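Glycoside hydrolase family 81 (Clostridium thermocellum, PDB 6FOP) probably hydrolyses beta-1,3-glucans such as laminarin as a family 81 glycoside hydrolase of the cellulosome. Local coordinates at residues V299-D311 and F664-F676. Numbering follows the deposited sequence.
Sequences VYRYHGILPNLPD and FSVTADTPLYSVF
Tyr302 reaches over to Pro671 with its hydroxyl, which donates to Pro671 O at 2.8 Å, arriving tilted 18° from the carbonyl plane. With chi1 at 171°, CG of Tyr302 stands beside its own carbonyl carbon, which brings the ring under Gly304 N. His303 follows, and Phe664 meets it edge-to-face: CD1 of Phe664 stands 3.7 Å from CG of His303, the planes turned 82° apart. A water lies in the imidazole plane at His303 ND1, while two others take His303 O to Val675 N and to Ser674 OG. Beyond strand 295-301 this loop runs from the N-terminal beta-rich part toward the helical domain, consistent with the (alpha/alpha)6 barrel of family 81, and crosses the start of strand 673-678 in a small antiparallel sheet near the C-terminus. Gly304 makes a CH-pi contact, its CA offset toward the rim of the Tyr673 ring, which is held between it and Ala668 CB on the opposite face; the phenol hydroxyl hydrogen-bonds Ser239 OG, which also bonds Tyr302 O. Ile305 turns its CB away, yet CG1 still packs against Leu672 CD2. Leu306 places CD2 3.7 Å from Tyr673 CA and CD1 against Ser674 CB. Farther on, Leu309 CD2 touches Phe676 CZ at 3.9 Å, beside helix 646-659.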
ATOM      1  N   VAL A 299       0.931  15.430  -7.345  1.00 14.62           N
ATOM      2  CA  VAL A 299      -0.150  16.182  -6.677  1.00 15.28           C
ATOM      3  C   VAL A 299      -1.463  15.530  -7.099  1.00 15.91           C
ATOM      4  O   VAL A 299      -1.766  15.439  -8.286  1.00 17.05           O
ATOM      5  CB  VAL A 299      -0.161  17.685  -7.043  1.00 16.62           C
ATOM      6  CG1 VAL A 299      -1.256  18.394  -6.251  1.00 17.88           C
ATOM      7  CG2 VAL A 299       1.192  18.326  -6.709  1.00 18.42           C
ATOM      8  N   TYR A 300      -2.215  15.059  -6.106  1.00 14.04           N
ATOM      9  CA  TYR A 300      -3.522  14.474  -6.336  1.00 14.23           C
ATOM     10  C   TYR A 300      -4.597  15.345  -5.727  1.00 14.80           C
ATOM     11  O   TYR A 300      -4.398  15.953  -4.706  1.00 16.40           O
ATOM     12  CB  TYR A 300      -3.569  13.096  -5.691  1.00 13.94           C
ATOM     13  CG  TYR A 300      -2.486  12.122  -6.145  1.00 13.91           C
ATOM     14  CD1 TYR A 300      -2.210  11.908  -7.487  1.00 14.72           C
ATOM     15  CD2 TYR A 300      -1.808  11.347  -5.218  1.00 14.08           C
ATOM     16  CE1 TYR A 300      -1.218  10.997  -7.887  1.00 15.03           C
ATOM     17  CE2 TYR A 300      -0.836  10.439  -5.598  1.00 14.92           C
ATOM     18  CZ  TYR A 300      -0.560  10.250  -6.931  1.00 13.91           C
ATOM     19  OH  TYR A 300       0.414   9.344  -7.275  1.00 15.25           O
ATOM     20  N   ARG A 301      -5.779  15.311  -6.309  1.00 16.31           N
ATOM     21  CA  ARG A 301      -6.954  15.918  -5.684  1.00 17.35           C
ATOM     22  C   ARG A 301      -7.567  14.910  -4.702  1.00 15.80           C
ATOM     23  O   ARG A 301      -7.820  13.753  -5.032  1.00 19.38           O
ATOM     24  CB  ARG A 301      -7.962  16.336  -6.742  1.00 21.07           C
ATOM     25  CG  ARG A 301      -7.480  17.490  -7.585  1.00 24.34           C
ATOM     26  CD  ARG A 301      -8.606  18.188  -8.335  1.00 27.14           C
ATOM     27  NE  ARG A 301      -8.098  19.022  -9.422  1.00 32.65           N
ATOM     28  CZ  ARG A 301      -7.555  20.228  -9.268  1.00 33.42           C
ATOM     29  NH1 ARG A 301      -7.429  20.778  -8.059  1.00 35.22           N
ATOM     30  NH2 ARG A 301      -7.122  20.895 -10.340  1.00 37.45           N
ATOM     31  N   TYR A 302      -7.802  15.405  -3.494  1.00 16.66           N
ATOM     32  CA  TYR A 302      -8.512  14.685  -2.457  1.00 16.85           C
ATOM     33  C   TYR A 302      -9.981  15.080  -2.559  1.00 16.91           C
ATOM     34  O   TYR A 302     -10.291  16.257  -2.719  1.00 21.23           O
ATOM     35  CB  TYR A 302      -7.951  15.109  -1.114  1.00 18.13           C
ATOM     36  CG  TYR A 302      -8.707  14.627   0.109  1.00 16.78           C
ATOM     37  CD1 TYR A 302      -8.748  13.276   0.457  1.00 16.72           C
ATOM     38  CD2 TYR A 302      -9.320  15.539   0.952  1.00 16.83           C
ATOM     39  CE1 TYR A 302      -9.388  12.841   1.593  1.00 15.94           C
ATOM     40  CE2 TYR A 302      -9.966  15.120   2.104  1.00 15.91           C
ATOM     41  CZ  TYR A 302      -9.995  13.771   2.426  1.00 15.01           C
ATOM     42  OH  TYR A 302     -10.625  13.354   3.570  1.00 15.26           O
ATOM     43  N   HIS A 303     -10.882  14.104  -2.490  1.00 15.65           N
ATOM     44  CA  HIS A 303     -12.308  14.343  -2.698  1.00 16.89           C
ATOM     45  C   HIS A 303     -13.146  14.229  -1.443  1.00 15.97           C
ATOM     46  O   HIS A 303     -14.388  14.176  -1.535  1.00 17.53           O
ATOM     47  CB  HIS A 303     -12.845  13.397  -3.767  1.00 18.89           C
ATOM     48  CG  HIS A 303     -12.199  13.614  -5.089  1.00 22.11           C
ATOM     49  ND1 HIS A 303     -12.649  14.556  -5.981  1.00 24.83           N
ATOM     50  CD2 HIS A 303     -11.098  13.062  -5.650  1.00 22.02           C
ATOM     51  CE1 HIS A 303     -11.857  14.567  -7.042  1.00 26.00           C
ATOM     52  NE2 HIS A 303     -10.918  13.663  -6.867  1.00 25.52           N
ATOM     53  N   GLY A 304     -12.503  14.179  -0.285  1.00 15.32           N
ATOM     54  CA  GLY A 304     -13.203  14.103   0.991  1.00 13.92           C
ATOM     55  C   GLY A 304     -13.572  12.669   1.325  1.00 14.15           C
ATOM     56  O   GLY A 304     -13.700  11.814   0.431  1.00 16.44           O
ATOM     57  N   ILE A 305     -13.784  12.420   2.609  1.00 13.98           N
ATOM     58  CA  ILE A 305     -14.495  11.231   3.067  1.00 14.18           C
ATOM     59  C   ILE A 305     -15.547  11.677   4.064  1.00 14.50           C
ATOM     60  O   ILE A 305     -15.458  12.773   4.625  1.00 15.18           O
ATOM     61  CB  ILE A 305     -13.558  10.170   3.698  1.00 13.85           C
ATOM     62  CG1 ILE A 305     -12.932  10.643   5.006  1.00 14.34           C
ATOM     63  CG2 ILE A 305     -12.477   9.738   2.699  1.00 14.95           C
ATOM     64  CD1 ILE A 305     -12.330   9.524   5.786  1.00 14.22           C
ATOM     65  N   LEU A 306     -16.472  10.779   4.364  1.00 13.95           N
ATOM     66  CA  LEU A 306     -17.438  11.009   5.441  1.00 13.10           C
ATOM     67  C   LEU A 306     -17.313   9.926   6.500  1.00 13.04           C
ATOM     68  O   LEU A 306     -16.873   8.820   6.203  1.00 13.72           O
ATOM     69  CB  LEU A 306     -18.859  11.017   4.908  1.00 14.43           C
ATOM     70  CG  LEU A 306     -19.185  12.179   3.961  1.00 14.45           C
ATOM     71  CD1 LEU A 306     -20.520  11.906   3.286  1.00 15.22           C
ATOM     72  CD2 LEU A 306     -19.211  13.496   4.713  1.00 15.31           C
ATOM     73  N   PRO A 307     -17.782  10.220   7.731  1.00 13.63           N
ATOM     74  CA  PRO A 307     -17.826   9.176   8.772  1.00 13.25           C
ATOM     75  C   PRO A 307     -18.992   8.205   8.605  1.00 13.16           C
ATOM     76  O   PRO A 307     -19.027   7.186   9.275  1.00 13.65           O
ATOM     77  CB  PRO A 307     -17.972   9.983  10.067  1.00 13.97           C
ATOM     78  CG  PRO A 307     -18.644  11.233   9.637  1.00 14.93           C
ATOM     79  CD  PRO A 307     -18.109  11.547   8.274  1.00 15.00           C
ATOM     80  N   ASN A 308     -19.920   8.551   7.727  1.00 13.46           N
ATOM     81  CA  ASN A 308     -21.129   7.783   7.426  1.00 13.68           C
ATOM     82  C   ASN A 308     -21.897   8.555   6.371  1.00 13.54           C
ATOM     83  O   ASN A 308     -21.724   9.754   6.222  1.00 14.47           O
ATOM     84  CB  ASN A 308     -22.020   7.590   8.668  1.00 14.15           C
ATOM     85  CG  ASN A 308     -22.377   8.908   9.358  1.00 14.75           C
ATOM     86  OD1 ASN A 308     -21.627   9.416  10.195  1.00 15.45           O
ATOM     87  ND2 ASN A 308     -23.543   9.446   9.036  1.00 15.60           N
ATOM     88  N   LEU A 309     -22.776   7.854   5.642  1.00 13.72           N
ATOM     89  CA  LEU A 309     -23.733   8.535   4.792  1.00 14.55           C
ATOM     90  C   LEU A 309     -24.876   9.143   5.659  1.00 13.96           C
ATOM     91  O   LEU A 309     -25.159   8.650   6.751  1.00 14.67           O
ATOM     92  CB  LEU A 309     -24.309   7.584   3.742  1.00 14.67           C
ATOM     93  CG  LEU A 309     -23.307   7.053   2.717  1.00 15.46           C
ATOM     94  CD1 LEU A 309     -24.013   6.157   1.724  1.00 16.59           C
ATOM     95  CD2 LEU A 309     -22.605   8.189   1.985  1.00 18.27           C
ATOM     96  N   PRO A 310     -25.442  10.264   5.202  1.00 15.62           N
ATOM     97  CA  PRO A 310     -26.510  10.924   5.974  1.00 16.07           C
ATOM     98  C   PRO A 310     -27.828  10.139   5.916  1.00 15.79           C
ATOM     99  O   PRO A 310     -27.912   9.093   5.282  1.00 17.66           O
ATOM    100  CB  PRO A 310     -26.644  12.280   5.271  1.00 17.55           C
ATOM    101  CG  PRO A 310     -26.325  11.984   3.874  1.00 17.29           C
ATOM    102  CD  PRO A 310     -25.193  10.967   3.927  1.00 16.93           C
ATOM    103  N   ASP A 311     -28.842  10.658   6.608  1.00 16.78           N
ATOM    104  CA  ASP A 311     -30.172  10.035   6.634  1.00 16.56           C
ATOM    105  C   ASP A 311     -31.022  10.634   5.537  1.00 17.08           C
ATOM    106  O   ASP A 311     -31.906  11.421   5.798  1.00 19.32           O
ATOM    107  CB  ASP A 311     -30.813  10.220   8.004  1.00 17.58           C
ATOM    108  CG  ASP A 311     -32.157   9.551   8.123  1.00 19.00           C
ATOM    109  OD1 ASP A 311     -32.540   8.717   7.274  1.00 21.18           O
ATOM    110  OD2 ASP A 311     -32.832   9.864   9.114  1.00 22.03           O
ATOM    111  N   PHE A 664     -16.932  13.640  -8.637  1.00 17.12           N
ATOM    112  CA  PHE A 664     -15.516  13.910  -8.409  1.00 18.65           C
ATOM    113  C   PHE A 664     -15.017  15.188  -9.071  1.00 17.91           C
ATOM    114  O   PHE A 664     -13.832  15.473  -9.042  1.00 20.76           O
ATOM    115  CB  PHE A 664     -14.717  12.704  -8.882  1.00 21.97           C
ATOM    116  CG  PHE A 664     -15.015  11.480  -8.088  1.00 25.12           C
ATOM    117  CD1 PHE A 664     -14.430  11.300  -6.841  1.00 29.65           C
ATOM    118  CD2 PHE A 664     -15.986  10.581  -8.509  1.00 24.46           C
ATOM    119  CE1 PHE A 664     -14.722  10.179  -6.075  1.00 33.18           C
ATOM    120  CE2 PHE A 664     -16.275   9.488  -7.749  1.00 24.65           C
ATOM    121  CZ  PHE A 664     -15.651   9.285  -6.541  1.00 27.85           C
ATOM    122  N   SER A 665     -15.912  15.976  -9.661  1.00 16.81           N
ATOM    123  CA  SER A 665     -15.513  17.197 -10.349  1.00 17.37           C
ATOM    124  C   SER A 665     -15.562  18.437  -9.442  1.00 16.71           C
ATOM    125  O   SER A 665     -15.314  19.551  -9.916  1.00 18.35           O
ATOM    126  CB  SER A 665     -16.379  17.421 -11.582  1.00 19.10           C
ATOM    127  OG  SER A 665     -17.679  17.810 -11.231  1.00 22.21           O
ATOM    128  N   VAL A 666     -15.915  18.241  -8.178  1.00 17.21           N
ATOM    129  CA  VAL A 666     -16.067  19.331  -7.206  1.00 17.86           C
ATOM    130  C   VAL A 666     -15.304  18.982  -5.945  1.00 18.72           C
ATOM    131  O   VAL A 666     -15.496  17.891  -5.390  1.00 22.09           O
ATOM    132  CB  VAL A 666     -17.541  19.516  -6.788  1.00 20.96           C
ATOM    133  CG1 VAL A 666     -17.716  20.714  -5.843  1.00 20.41           C
ATOM    134  CG2 VAL A 666     -18.422  19.677  -7.979  1.00 24.24           C
ATOM    135  N   THR A 667     -14.516  19.930  -5.439  1.00 16.74           N
ATOM    136  CA  THR A 667     -13.827  19.765  -4.167  1.00 17.10           C
ATOM    137  C   THR A 667     -14.263  20.827  -3.164  1.00 16.00           C
ATOM    138  O   THR A 667     -15.009  21.747  -3.510  1.00 17.29           O
ATOM    139  CB  THR A 667     -12.311  19.734  -4.362  1.00 18.72           C
ATOM    140  OG1 THR A 667     -11.895  20.928  -5.033  1.00 21.07           O
ATOM    141  CG2 THR A 667     -11.907  18.515  -5.202  1.00 20.89           C
ATOM    142  N   ALA A 668     -13.762  20.713  -1.942  1.00 15.92           N
ATOM    143  CA  ALA A 668     -14.132  21.617  -0.858  1.00 14.52           C
ATOM    144  C   ALA A 668     -12.960  21.848   0.058  1.00 14.91           C
ATOM    145  O   ALA A 668     -12.054  20.998   0.162  1.00 15.58           O
ATOM    146  CB  ALA A 668     -15.317  21.074  -0.059  1.00 15.96           C
ATOM    147  N   ASP A 669     -13.014  22.976   0.765  1.00 15.21           N
ATOM    148  CA  ASP A 669     -11.958  23.403   1.689  1.00 15.64           C
ATOM    149  C   ASP A 669     -12.105  22.851   3.120  1.00 14.94           C
ATOM    150  O   ASP A 669     -11.937  23.562   4.118  1.00 16.16           O
ATOM    151  CB  ASP A 669     -11.802  24.927   1.681  1.00 17.26           C
ATOM    152  CG  ASP A 669     -13.020  25.678   2.199  1.00 17.50           C
ATOM    153  OD1 ASP A 669     -14.064  25.054   2.513  1.00 17.27           O
ATOM    154  OD2 ASP A 669     -12.913  26.921   2.235  1.00 20.30           O
ATOM    155  N   THR A 670     -12.414  21.559   3.211  1.00 14.84           N
ATOM    156  CA  THR A 670     -12.585  20.879   4.491  1.00 15.22           C
ATOM    157  C   THR A 670     -12.239  19.399   4.310  1.00 15.09           C
ATOM    158  O   THR A 670     -12.314  18.904   3.196  1.00 15.12           O
ATOM    159  CB  THR A 670     -14.033  21.098   5.027  1.00 15.71           C
ATOM    160  OG1 THR A 670     -14.067  20.942   6.436  1.00 16.67           O
ATOM    161  CG2 THR A 670     -15.020  20.168   4.353  1.00 16.10           C
ATOM    162  N   PRO A 671     -11.891  18.679   5.406  1.00 15.03           N
ATOM    163  CA  PRO A 671     -11.457  17.287   5.177  1.00 15.95           C
ATOM    164  C   PRO A 671     -12.599  16.284   5.045  1.00 14.37           C
ATOM    165  O   PRO A 671     -12.420  15.277   4.383  1.00 14.79           O
ATOM    166  CB  PRO A 671     -10.612  16.941   6.400  1.00 17.09           C
ATOM    167  CG  PRO A 671     -10.679  18.098   7.315  1.00 21.76           C
ATOM    168  CD  PRO A 671     -11.401  19.236   6.677  1.00 16.76           C
ATOM    169  N   LEU A 672     -13.758  16.531   5.671  1.00 14.27           N
ATOM    170  CA  LEU A 672     -14.830  15.530   5.718  1.00 14.33           C
ATOM    171  C   LEU A 672     -16.023  16.071   4.937  1.00 14.34           C
ATOM    172  O   LEU A 672     -16.802  16.881   5.430  1.00 15.05           O
ATOM    173  CB  LEU A 672     -15.187  15.181   7.151  1.00 15.30           C
ATOM    174  CG  LEU A 672     -14.027  14.747   8.061  1.00 14.97           C
ATOM    175  CD1 LEU A 672     -14.556  14.455   9.471  1.00 16.03           C
ATOM    176  CD2 LEU A 672     -13.282  13.568   7.494  1.00 15.85           C
ATOM    177  N   TYR A 673     -16.138  15.629   3.697  1.00 14.01           N
ATOM    178  CA  TYR A 673     -17.221  16.017   2.816  1.00 14.25           C
ATOM    179  C   TYR A 673     -17.390  14.969   1.729  1.00 13.63           C
ATOM    180  O   TYR A 673     -16.519  14.123   1.533  1.00 14.25           O
ATOM    181  CB  TYR A 673     -16.983  17.384   2.177  1.00 13.90           C
ATOM    182  CG  TYR A 673     -15.867  17.417   1.142  1.00 15.05           C
ATOM    183  CD1 TYR A 673     -14.532  17.567   1.524  1.00 14.72           C
ATOM    184  CD2 TYR A 673     -16.161  17.353  -0.208  1.00 15.24           C
ATOM    185  CE1 TYR A 673     -13.518  17.617   0.563  1.00 15.87           C
ATOM    186  CE2 TYR A 673     -15.175  17.410  -1.170  1.00 15.55           C
ATOM    187  CZ  TYR A 673     -13.857  17.566  -0.789  1.00 14.48           C
ATOM    188  OH  TYR A 673     -12.914  17.656  -1.789  1.00 17.07           O
ATOM    189  N   SER A 674     -18.517  15.044   1.034  1.00 13.66           N
ATOM    190  CA  SER A 674     -18.696  14.377  -0.265  1.00 14.25           C
ATOM    191  C   SER A 674     -19.791  15.094  -1.043  1.00 15.20           C
ATOM    192  O   SER A 674     -20.720  15.684  -0.442  1.00 15.88           O
ATOM    193  CB  SER A 674     -18.987  12.873  -0.154  1.00 15.58           C
ATOM    194  OG  SER A 674     -17.848  12.150   0.289  1.00 17.77           O
ATOM    195  N   VAL A 675     -19.702  15.018  -2.361  1.00 14.14           N
ATOM    196  CA  VAL A 675     -20.688  15.596  -3.255  1.00 15.11           C
ATOM    197  C   VAL A 675     -21.283  14.497  -4.104  1.00 14.27           C
ATOM    198  O   VAL A 675     -20.571  13.611  -4.591  1.00 15.88           O
ATOM    199  CB  VAL A 675     -20.088  16.683  -4.166  1.00 16.26           C
ATOM    200  CG1 VAL A 675     -21.166  17.362  -5.012  1.00 18.02           C
ATOM    201  CG2 VAL A 675     -19.340  17.719  -3.315  1.00 16.84           C
ATOM    202  N   PHE A 676     -22.601  14.551  -4.248  1.00 14.43           N
ATOM    203  CA  PHE A 676     -23.384  13.579  -5.001  1.00 15.39           C
ATOM    204  C   PHE A 676     -24.154  14.310  -6.099  1.00 16.20           C
ATOM    205  O   PHE A 676     -24.481  15.497  -5.951  1.00 17.74           O
ATOM    206  CB  PHE A 676     -24.355  12.853  -4.059  1.00 15.25           C
ATOM    207  CG  PHE A 676     -23.690  12.170  -2.898  1.00 14.55           C
ATOM    208  CD1 PHE A 676     -23.347  12.874  -1.750  1.00 14.71           C
ATOM    209  CD2 PHE A 676     -23.355  10.825  -2.970  1.00 15.65           C
ATOM    210  CE1 PHE A 676     -22.705  12.245  -0.697  1.00 15.18           C
ATOM    211  CE2 PHE A 676     -22.706  10.195  -1.920  1.00 15.72           C
ATOM    212  CZ  PHE A 676     -22.384  10.906  -0.782  1.00 16.06           C
TER
HETATM  213  O   HOH W   1      -8.969  20.428  -5.735  1.00 32.27           O
HETATM  214  O   HOH W   2     -16.987  14.247  -3.266  1.00 27.06           O
HETATM  215  O   HOH W   3     -15.384  15.353  -5.188  1.00 30.49           O
HETATM  216  O   HOH W   4     -16.274  12.103  -2.299  1.00 35.12           O
HETATM  217  O   HOH W   5     -15.345  10.431  -1.161  1.00 35.37           O